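Local coordinates for PF04016 domain protein (Desulfitobacterium hafniense, PDB 3L5O), which is of unknown function but probably binds an adenosyl-type ligand and may act in heavy-metal chelation, with an active site formed by enolase-like and Rossmann-like folds, at residues Val37-Cys42 against Val48-Asn53; Gln136-Gly141 against Cys187-Ile192; Asn244-Arg249 against Gly253-Lys258. One frame throughout, in Å; residues are numbered along the deposited sequence. Where two conformers were deposited one is given.

Contact 1 of 3, residues Val37-Cys42 against Val48-Asn53; sequences VDELVC and VIRSGN
Arg-50 leaves its strand with CG anti to the backbone N (chi1 -173°) and bends at chi3, which brings the guanidinium beside Glu-39 and Asp-38. Arg-50 NE donates to the anti lone pair of Glu-39 OE1 at 3.2 Å. This salt bridge lies in the guanidinium plane, but the carboxylate is turned 57° against it. Arg-50 NH1 donates to Gly-52 O at 2.9 Å, also in plane, and Asp-38 CB lies over one face. Together these contacts limit the rotation of the group. A leucine in place of Arg-50 would probably leave the Glu-39 carboxylate without its charge partner and Gly-52 O without the NH1 bond.

Asp-38 OD2 receives Gly-52 N through its anti lone pair at 2.9 Å, in a nearly straight bond (176°). The face with Leu-40 and Ile-49 is apolar and tight, with Leu-40 CD1 3.4 Å from Ile-49 CG1. Arg-50 O accepts two amides, Asp-38 N at 2.8 Å and the longer Glu-39 N at 3.3 Å. Asp-38 and Glu-39 thus both face Arg-50. This is a classic beta bulge, set in the antiparallel hairpin of strands 39-42 and 46-51.

Contact 2 of 3, residues Gln136-Gly141 against Cys187-Ile192; sequences QNEVKG and CDYVYI
Val-139 and Tyr-189 make the CH-pi part of this contact. Val-139 CG1 sits over one face of the Tyr-189 ring, offset toward the rim, with CG1 4.1 Å from the ring centroid. The methyl is 24° off the ring normal. Val-139 holds CG1 anti to its carbonyl carbon (chi1 -56°), and this methyl serves both tyrosines. Val-139 CG1 also touches Tyr-191 OH, at 3.6 Å.

Van der Waals contact links Glu-138 to the outer end of Tyr-189. The two side chains cross at about a right angle. Glu-138 CG lies 3.3 Å from Tyr-189 OH. Further along, Glu-138 OE1 comes within 3.4 Å of Tyr-189 CE1, and the carboxylate is only 21° from the plane of the ring.

No hydrogen bond joins the two segments. Two polar ends of the contact are engaged by other residues. Glu-138 OE1 forms a salt bridge with Arg-214 NH1, and Tyr-191 OH is hydrogen-bonded to Ser-135 OG. The backbone of Tyr-189 bonds Lys-143 and Gly-145 on the adjacent parallel strand. Residues 137-140 form a type I turn just before that strand, and this turn places Glu-138 and Val-139 against the tyrosines.

The contact is buried and mostly carbon and ring surface, with a carboxylate oxygen and two phenol oxygens in van der Waals contact. Its hold is probably mainly one of shape and dispersion, while the charge of Glu-138 is probably balanced by Arg-214 on the next strand of the Rossmann-like sheet.

Contact 3 of 3, residues Asn244-Arg249 against Gly253-Lys258; sequences NARAFR and GAEKVK
Glu-255 reaches back to the helix and pairs with two arginines, one through each carboxylate oxygen. Glu-255 OE2 accepts from Arg-249 NE at 3.1 Å, and the bond is fairly straight (164°). NE approaches nearly along the C-O axis, and the two flat groups are almost coplanar, 13° apart. Arg-249 gets there by bending at chi3, which also folds one face of its guanidinium over the helix backbone at Ala-245 and Arg-246.

The second oxygen faces Arg-246, whose chain is extended from CG to NE. Arg-246 NH2 lies 3.4 Å from Glu-255 OE1, a longer salt bridge with the planes 47° apart. Val-257 CG1 stands at the edge of this guanidinium. The carboxylate thus has two positive partners, which would probably favour its charged form.

The backbone acceptor at the helix end is Arg-249 O. Ala-254 N bonds to Arg-249 O at 3.1 Å and Glu-255 N to Arg-249 O at 3.4 Å, both weakly. Gly-253 breaks the helix with a positive phi in a Schellman motif, a turn that suits glycine. Earlier in the helix the bonding is regular. Asn-244 O accepts Phe-248 N, and Ala-245 O accepts Arg-249 N. Past the turn, Val-257 N bonds weakly to Glu-255 O at 2.9 Å across an inverse gamma turn centred on Lys-256.

The salt-bridge network lies on the protein surface and ties the loop after helix 244-251 back onto that helix. Arg-246 also touches Ser-261, near the start of strand 263-269. Elsewhere on the helix, Phe-248 packs against strands 39-42 and 46-51, and Asn-244 ND2 is hydrogen-bonded to Asn-53 O.

The three contacts follow one another along the chain. Contact 1 is a hairpin of the three-stranded antiparallel sheet. Contact 2 joins the loop before strand 143-147 to strand 189-193 of the seven-stranded mixed sheet. Contact 3 joins helix 244-251 to the loop that follows it, between strands 235-241 and 263-269. Contacts 1 and 3 have centres 14 Å apart and touch through Phe-248. Helix 244-251 follows strand 235-241 of the mixed sheet and packs on the hairpin, so it probably helps hold the two parts of the fold together. Contact 2 lies about 35 Å from contact 1 and 33 Å from contact 3, centre to centre, and touches neither.

Contact 1 of 3, residues Val37-Cys42 against Val48-Asn53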
loop_
_atom_site.group_PDB
_atom_site.type_symbol
_atom_site.label_atom_id
_atom_site.label_comp_id
_atom_site.label_asym_id
_atom_site.label_seq_id
_atom_site.Cartn_x
_atom_site.Cartn_y
_atom_site.Cartn_z
ATOM N N VAL A 37 -17.804 -7.002 -4.522
ATOM C CA VAL A 37 -17.717 -6.162 -3.321
ATOM C C VAL A 37 -18.851 -6.634 -2.429
ATOM O O VAL A 37 -20.020 -6.346 -2.710
ATOM C CB VAL A 37 -17.924 -4.650 -3.662
ATOM C CG1 VAL A 37 -17.856 -3.774 -2.415
ATOM C CG2 VAL A 37 -16.897 -4.163 -4.691
ATOM N N ASP A 38 -18.538 -7.429 -1.409
ATOM C CA ASP A 38 -19.588 -7.966 -0.515
ATOM C C ASP A 38 -19.851 -7.093 0.722
ATOM O O ASP A 38 -20.911 -7.179 1.347
ATOM C CB ASP A 38 -19.265 -9.411 -0.115
ATOM C CG ASP A 38 -19.278 -10.332 -1.307
ATOM O OD1 ASP A 38 -20.256 -10.253 -2.093
ATOM O OD2 ASP A 38 -18.351 -11.116 -1.572
ATOM N N GLU A 39 -18.874 -6.271 1.055
ATOM C CA GLU A 39 -18.939 -5.405 2.230
ATOM C C GLU A 39 -17.953 -4.276 2.016
ATOM O O GLU A 39 -16.885 -4.493 1.466
ATOM C CB GLU A 39 -18.593 -6.209 3.491
ATOM C CG GLU A 39 -19.454 -5.907 4.714
ATOM C CD GLU A 39 -18.880 -6.475 6.024
ATOM O OE1 GLU A 39 -18.157 -7.507 5.997
ATOM O OE2 GLU A 39 -19.145 -5.868 7.093
ATOM N N LEU A 40 -18.286 -3.079 2.490
ATOM C CA LEU A 40 -17.466 -1.901 2.269
ATOM C C LEU A 40 -17.721 -0.866 3.362
ATOM O O LEU A 40 -18.857 -0.462 3.577
ATOM C CB LEU A 40 -17.760 -1.283 0.896
ATOM C CG LEU A 40 -17.226 0.131 0.623
ATOM C CD1 LEU A 40 -15.728 0.274 0.788
ATOM C CD2 LEU A 40 -17.614 0.527 -0.785
ATOM N N VAL A 41 -16.657 -0.464 4.050
ATOM C CA VAL A 41 -16.726 0.622 5.028
ATOM C C VAL A 41 -15.633 1.648 4.742
ATOM O O VAL A 41 -14.486 1.295 4.454
ATOM C CB VAL A 41 -16.598 0.110 6.477
ATOM C CG1 VAL A 41 -16.512 1.288 7.457
ATOM C CG2 VAL A 41 -17.770 -0.788 6.828
ATOM N N CYS A 42 -16.027 2.919 4.833
ATOM C CA CYS A 42 -15.137 4.053 4.637
ATOM C C CYS A 42 -14.958 4.732 5.993
ATOM O O CYS A 42 -15.867 5.423 6.469
ATOM C CB CYS A 42 -15.757 5.015 3.613
ATOM S SG CYS A 42 -14.592 5.947 2.595
ATOM N N VAL A 48 -12.160 -0.047 3.665
ATOM C CA VAL A 48 -12.028 -1.505 3.745
ATOM C C VAL A 48 -13.138 -2.205 2.924
ATOM O O VAL A 48 -14.311 -1.823 2.962
ATOM C CB VAL A 48 -11.937 -1.993 5.223
ATOM C CG1 VAL A 48 -13.215 -1.728 5.977
ATOM C CG2 VAL A 48 -11.565 -3.470 5.295
ATOM N N ILE A 49 -12.733 -3.211 2.153
ATOM C CA ILE A 49 -13.638 -4.031 1.366
ATOM C C ILE A 49 -13.407 -5.507 1.659
ATOM O O ILE A 49 -12.287 -5.942 1.766
ATOM C CB ILE A 49 -13.430 -3.728 -0.144
ATOM C CG1 ILE A 49 -13.883 -2.295 -0.431
ATOM C CG2 ILE A 49 -14.141 -4.732 -1.020
ATOM C CD1 ILE A 49 -14.022 -1.949 -1.887
ATOM N N ARG A 50 -14.501 -6.253 1.794
ATOM C CA ARG A 50 -14.516 -7.714 1.775
ATOM C C ARG A 50 -15.076 -8.216 0.464
ATOM O O ARG A 50 -16.102 -7.731 0.020
ATOM C CB ARG A 50 -15.421 -8.261 2.872
ATOM C CG ARG A 50 -15.343 -9.776 2.990
ATOM C CD ARG A 50 -16.019 -10.346 4.244
ATOM N NE ARG A 50 -17.474 -10.116 4.267
ATOM C CZ ARG A 50 -18.368 -10.758 3.541
ATOM N NH1 ARG A 50 -18.001 -11.696 2.678
ATOM N NH2 ARG A 50 -19.659 -10.454 3.664
ATOM N N SER A 51 -14.394 -9.188 -0.142
ATOM C CA SER A 51 -14.932 -9.994 -1.239
ATOM C C SER A 51 -14.721 -11.438 -0.819
ATOM O O SER A 51 -13.570 -11.863 -0.719
ATOM C CB SER A 51 -14.174 -9.750 -2.558
ATOM O OG SER A 51 -14.687 -10.568 -3.618
ATOM N N GLY A 52 -15.820 -12.178 -0.597
ATOM C CA GLY A 52 -15.766 -13.479 0.052
ATOM C C GLY A 52 -15.030 -13.517 1.386
ATOM O O GLY A 52 -15.396 -12.821 2.332
ATOM N N ASN A 53 -13.986 -14.339 1.450
ATOM C CA ASN A 53 -13.088 -14.451 2.615
ATOM C C ASN A 53 -11.902 -13.444 2.636
ATOM O O ASN A 53 -11.100 -13.425 3.581
ATOM C CB ASN A 53 -12.593 -15.914 2.656
ATOM C CG ASN A 53 -11.550 -16.178 3.722
ATOM O OD1 ASN A 53 -11.780 -15.950 4.911
ATOM N ND2 ASN A 53 -10.402 -16.713 3.298
HETATM O O HOH W 1 -17.482 -12.330 -4.132
#

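Contact 2 of 3, residues Gln136-Gly141 against Cys187-Ile192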
loop_
_atom_site.group_PDB
_atom_site.type_symbol
_atom_site.label_atom_id
_atom_site.label_comp_id
_atom_site.label_asym_id
_atom_site.label_seq_id
_atom_site.Cartn_x
_atom_site.Cartn_y
_atom_site.Cartn_z
ATOM N N GLN A 136 18.156 -3.911 7.818
ATOM C CA GLN A 136 19.131 -3.101 8.556
ATOM C C GLN A 136 20.558 -3.414 8.150
ATOM O O GLN A 136 21.352 -2.508 7.915
ATOM C CB GLN A 136 19.039 -3.356 10.049
ATOM C CG GLN A 136 17.753 -2.935 10.695
ATOM C CD GLN A 136 17.719 -3.396 12.136
ATOM O OE1 GLN A 136 17.100 -4.415 12.466
ATOM N NE2 GLN A 136 18.435 -2.685 12.984
ATOM N N ASN A 137 20.893 -4.699 8.108
ATOM C CA ASN A 137 22.220 -5.120 7.661
ATOM C C ASN A 137 22.537 -4.671 6.233
ATOM O O ASN A 137 23.606 -4.133 5.959
ATOM C CB ASN A 137 22.366 -6.638 7.794
ATOM C CG ASN A 137 22.618 -7.063 9.222
ATOM O OD1 ASN A 137 23.633 -6.699 9.813
ATOM N ND2 ASN A 137 21.690 -7.824 9.791
ATOM N N GLU A 138 21.573 -4.844 5.344
ATOM C CA GLU A 138 21.765 -4.582 3.924
ATOM C C GLU A 138 22.034 -3.122 3.577
ATOM O O GLU A 138 22.802 -2.834 2.665
ATOM C CB GLU A 138 20.529 -5.016 3.171
ATOM C CG GLU A 138 20.813 -5.335 1.729
ATOM C CD GLU A 138 19.572 -5.809 1.040
ATOM O OE1 GLU A 138 18.531 -5.146 1.236
ATOM O OE2 GLU A 138 19.649 -6.835 0.327
ATOM N N VAL A 139 21.396 -2.212 4.313
ATOM C CA VAL A 139 21.450 -0.786 4.017
ATOM C C VAL A 139 22.532 -0.044 4.778
ATOM O O VAL A 139 22.654 1.160 4.616
ATOM C CB VAL A 139 20.089 -0.097 4.293
ATOM C CG1 VAL A 139 18.977 -0.761 3.509
ATOM C CG2 VAL A 139 19.763 -0.071 5.792
ATOM N N LYS A 140 23.300 -0.750 5.609
ATOM C CA LYS A 140 24.352 -0.147 6.407
ATOM C C LYS A 140 25.344 0.570 5.502
ATOM O O LYS A 140 25.861 -0.036 4.573
ATOM C CB LYS A 140 25.127 -1.226 7.208
ATOM C CG LYS A 140 24.548 -1.595 8.581
ATOM C CD LYS A 140 25.634 -2.228 9.506
ATOM C CE LYS A 140 25.344 -1.996 11.011
ATOM N NZ LYS A 140 24.030 -2.574 11.453
ATOM N N GLY A 141 25.603 1.845 5.787
ATOM C CA GLY A 141 26.531 2.664 5.034
ATOM C C GLY A 141 26.032 3.143 3.680
ATOM O O GLY A 141 26.762 3.790 2.951
ATOM N N CYS A 187 19.694 7.295 -4.527
ATOM C CA CYS A 187 19.485 6.290 -3.468
ATOM C C CYS A 187 19.783 4.869 -3.910
ATOM O O CYS A 187 19.419 4.468 -5.008
ATOM C CB CYS A 187 18.073 6.387 -2.919
ATOM S SG CYS A 187 17.808 7.906 -1.975
ATOM N N ASP A 188 20.513 4.144 -3.062
ATOM C CA ASP A 188 20.748 2.713 -3.234
ATOM C C ASP A 188 19.535 1.865 -2.895
ATOM O O ASP A 188 19.345 0.797 -3.458
ATOM C CB ASP A 188 21.909 2.280 -2.338
ATOM C CG ASP A 188 23.152 3.083 -2.590
ATOM O OD1 ASP A 188 23.577 3.151 -3.769
ATOM O OD2 ASP A 188 23.750 3.694 -1.679
ATOM N N TYR A 189 18.751 2.307 -1.916
ATOM C CA TYR A 189 17.549 1.585 -1.487
ATOM C C TYR A 189 16.438 2.591 -1.290
ATOM O O TYR A 189 16.657 3.653 -0.713
ATOM C CB TYR A 189 17.775 0.836 -0.178
ATOM C CG TYR A 189 18.752 -0.287 -0.317
ATOM C CD1 TYR A 189 18.329 -1.542 -0.736
ATOM C CD2 TYR A 189 20.122 -0.087 -0.098
ATOM C CE1 TYR A 189 19.223 -2.582 -0.900
ATOM C CE2 TYR A 189 21.047 -1.145 -0.269
ATOM C CZ TYR A 189 20.574 -2.377 -0.686
ATOM O OH TYR A 189 21.434 -3.430 -0.871
ATOM N N VAL A 190 15.247 2.246 -1.752
ATOM C CA VAL A 190 14.081 3.130 -1.635
ATOM C C VAL A 190 12.879 2.362 -1.095
ATOM O O VAL A 190 12.588 1.261 -1.544
ATOM C CB VAL A 190 13.734 3.755 -3.004
ATOM C CG1 VAL A 190 12.490 4.599 -2.905
ATOM C CG2 VAL A 190 14.905 4.577 -3.517
ATOM N N TYR A 191 12.204 2.947 -0.117
ATOM C CA TYR A 191 10.923 2.464 0.395
ATOM C C TYR A 191 9.844 3.508 0.160
ATOM O O TYR A 191 10.032 4.688 0.476
ATOM C CB TYR A 191 11.016 2.207 1.912
ATOM C CG TYR A 191 12.144 1.300 2.263
ATOM C CD1 TYR A 191 13.452 1.801 2.314
ATOM C CD2 TYR A 191 11.940 -0.057 2.507
ATOM C CE1 TYR A 191 14.518 0.991 2.591
ATOM C CE2 TYR A 191 13.024 -0.891 2.817
ATOM C CZ TYR A 191 14.315 -0.352 2.845
ATOM O OH TYR A 191 15.424 -1.119 3.113
ATOM N N ILE A 192 8.691 3.079 -0.337
ATOM C CA ILE A 192 7.624 3.987 -0.672
ATOM C C ILE A 192 6.331 3.491 -0.030
ATOM O O ILE A 192 5.921 2.347 -0.234
ATOM C CB ILE A 192 7.425 4.088 -2.204
ATOM C CG1 ILE A 192 8.706 4.523 -2.926
ATOM C CG2 ILE A 192 6.297 5.080 -2.549
ATOM C CD1 ILE A 192 8.665 4.221 -4.433
#

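Contact 3 of 3, residues Asn244-Arg249 against Gly253-Lys258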
loop_
_atom_site.group_PDB
_atom_site.type_symbol
_atom_site.label_atom_id
_atom_site.label_comp_id
_atom_site.label_asym_id
_atom_site.label_seq_id
_atom_site.Cartn_x
_atom_site.Cartn_y
_atom_site.Cartn_z
ATOM N N ASN A 244 -11.325 -10.943 9.817
ATOM C CA ASN A 244 -12.160 -10.121 8.941
ATOM C C ASN A 244 -13.117 -9.225 9.715
ATOM O O ASN A 244 -13.114 -8.014 9.532
ATOM C CB ASN A 244 -12.976 -11.006 7.976
ATOM C CG ASN A 244 -12.118 -11.662 6.882
ATOM O OD1 ASN A 244 -10.879 -11.519 6.853
ATOM N ND2 ASN A 244 -12.786 -12.385 5.967
ATOM N N ALA A 245 -13.924 -9.829 10.581
ATOM C CA ALA A 245 -14.888 -9.094 11.400
ATOM C C ALA A 245 -14.195 -7.985 12.203
ATOM O O ALA A 245 -14.684 -6.856 12.275
ATOM C CB ALA A 245 -15.650 -10.061 12.336
ATOM N N ARG A 246 -13.019 -8.295 12.738
ATOM C CA ARG A 246 -12.293 -7.361 13.581
ATOM C C ARG A 246 -11.702 -6.211 12.801
ATOM O O ARG A 246 -11.743 -5.078 13.257
ATOM C CB ARG A 246 -11.186 -8.071 14.355
ATOM C CG ARG A 246 -10.502 -7.161 15.340
ATOM C CD ARG A 246 -9.463 -7.817 16.208
ATOM N NE ARG A 246 -8.857 -6.828 17.098
ATOM C CZ ARG A 246 -8.264 -7.112 18.245
ATOM N NH1 ARG A 246 -8.183 -8.367 18.670
ATOM N NH2 ARG A 246 -7.755 -6.134 18.982
ATOM N N ALA A 247 -11.137 -6.505 11.634
ATOM C CA ALA A 247 -10.618 -5.482 10.733
ATOM C C ALA A 247 -11.662 -4.401 10.449
ATOM O O ALA A 247 -11.341 -3.231 10.420
ATOM C CB ALA A 247 -10.153 -6.125 9.431
ATOM N N PHE A 248 -12.904 -4.805 10.238
ATOM C CA PHE A 248 -14.005 -3.858 10.010
ATOM C C PHE A 248 -14.358 -3.054 11.259
ATOM O O PHE A 248 -14.632 -1.863 11.167
ATOM C CB PHE A 248 -15.245 -4.572 9.486
ATOM C CG PHE A 248 -15.269 -4.731 7.974
ATOM C CD1 PHE A 248 -14.527 -5.733 7.346
ATOM C CD2 PHE A 248 -16.035 -3.875 7.189
ATOM C CE1 PHE A 248 -14.560 -5.887 5.951
ATOM C CE2 PHE A 248 -16.078 -4.024 5.815
ATOM C CZ PHE A 248 -15.327 -5.034 5.187
ATOM N N ARG A 249 -14.338 -3.701 12.419
ATOM C CA ARG A 249 -14.565 -2.994 13.676
ATOM C C ARG A 249 -13.575 -1.864 13.809
ATOM O O ARG A 249 -13.958 -0.737 14.067
ATOM C CB ARG A 249 -14.491 -3.946 14.874
ATOM C CG ARG A 249 -15.593 -5.010 14.855
ATOM C CD ARG A 249 -15.843 -5.712 16.191
ATOM N NE ARG A 249 -14.803 -6.690 16.539
ATOM C CZ ARG A 249 -14.823 -7.986 16.202
ATOM N NH1 ARG A 249 -15.829 -8.508 15.500
ATOM N NH2 ARG A 249 -13.817 -8.775 16.580
ATOM N N GLY A 253 -14.049 2.569 13.439
ATOM C CA GLY A 253 -13.858 3.355 14.653
ATOM C C GLY A 253 -14.504 2.761 15.898
ATOM O O GLY A 253 -14.501 3.399 16.957
ATOM N N ALA A 254 -15.058 1.552 15.766
ATOM C CA ALA A 254 -15.649 0.803 16.882
ATOM C C ALA A 254 -14.608 0.093 17.768
ATOM O O ALA A 254 -14.953 -0.434 18.824
ATOM C CB ALA A 254 -16.665 -0.206 16.358
ATOM N N GLU A 255 -13.353 0.043 17.318
ATOM C CA GLU A 255 -12.213 -0.275 18.189
ATOM C C GLU A 255 -11.151 0.796 18.001
ATOM O O GLU A 255 -10.761 1.100 16.859
ATOM C CB GLU A 255 -11.606 -1.645 17.880
ATOM C CG GLU A 255 -12.498 -2.832 18.214
ATOM C CD GLU A 255 -11.751 -4.159 18.201
ATOM O OE1 GLU A 255 -10.554 -4.183 18.575
ATOM O OE2 GLU A 255 -12.374 -5.185 17.836
ATOM N N LYS A 256 -10.680 1.346 19.123
ATOM C CA LYS A 256 -9.725 2.454 19.132
ATOM C C LYS A 256 -8.272 1.942 19.025
ATOM O O LYS A 256 -7.381 2.350 19.787
ATOM C CB LYS A 256 -9.927 3.282 20.406
ATOM N N VAL A 257 -8.053 1.081 18.028
ATOM C CA VAL A 257 -6.884 0.207 17.939
ATOM C C VAL A 257 -6.273 0.313 16.538
ATOM O O VAL A 257 -6.945 0.716 15.597
ATOM C CB VAL A 257 -7.302 -1.268 18.249
ATOM C CG1 VAL A 257 -6.109 -2.197 18.246
ATOM C CG2 VAL A 257 -8.018 -1.353 19.607
ATOM N N LYS A 258 -4.994 -0.014 16.411
ATOM C CA LYS A 258 -4.332 0.006 15.115
ATOM C C LYS A 258 -4.763 -1.228 14.333
ATOM O O LYS A 258 -5.074 -2.268 14.923
ATOM C CB LYS A 258 -2.813 0.036 15.274
ATOM C CG LYS A 258 -2.300 1.221 16.103
#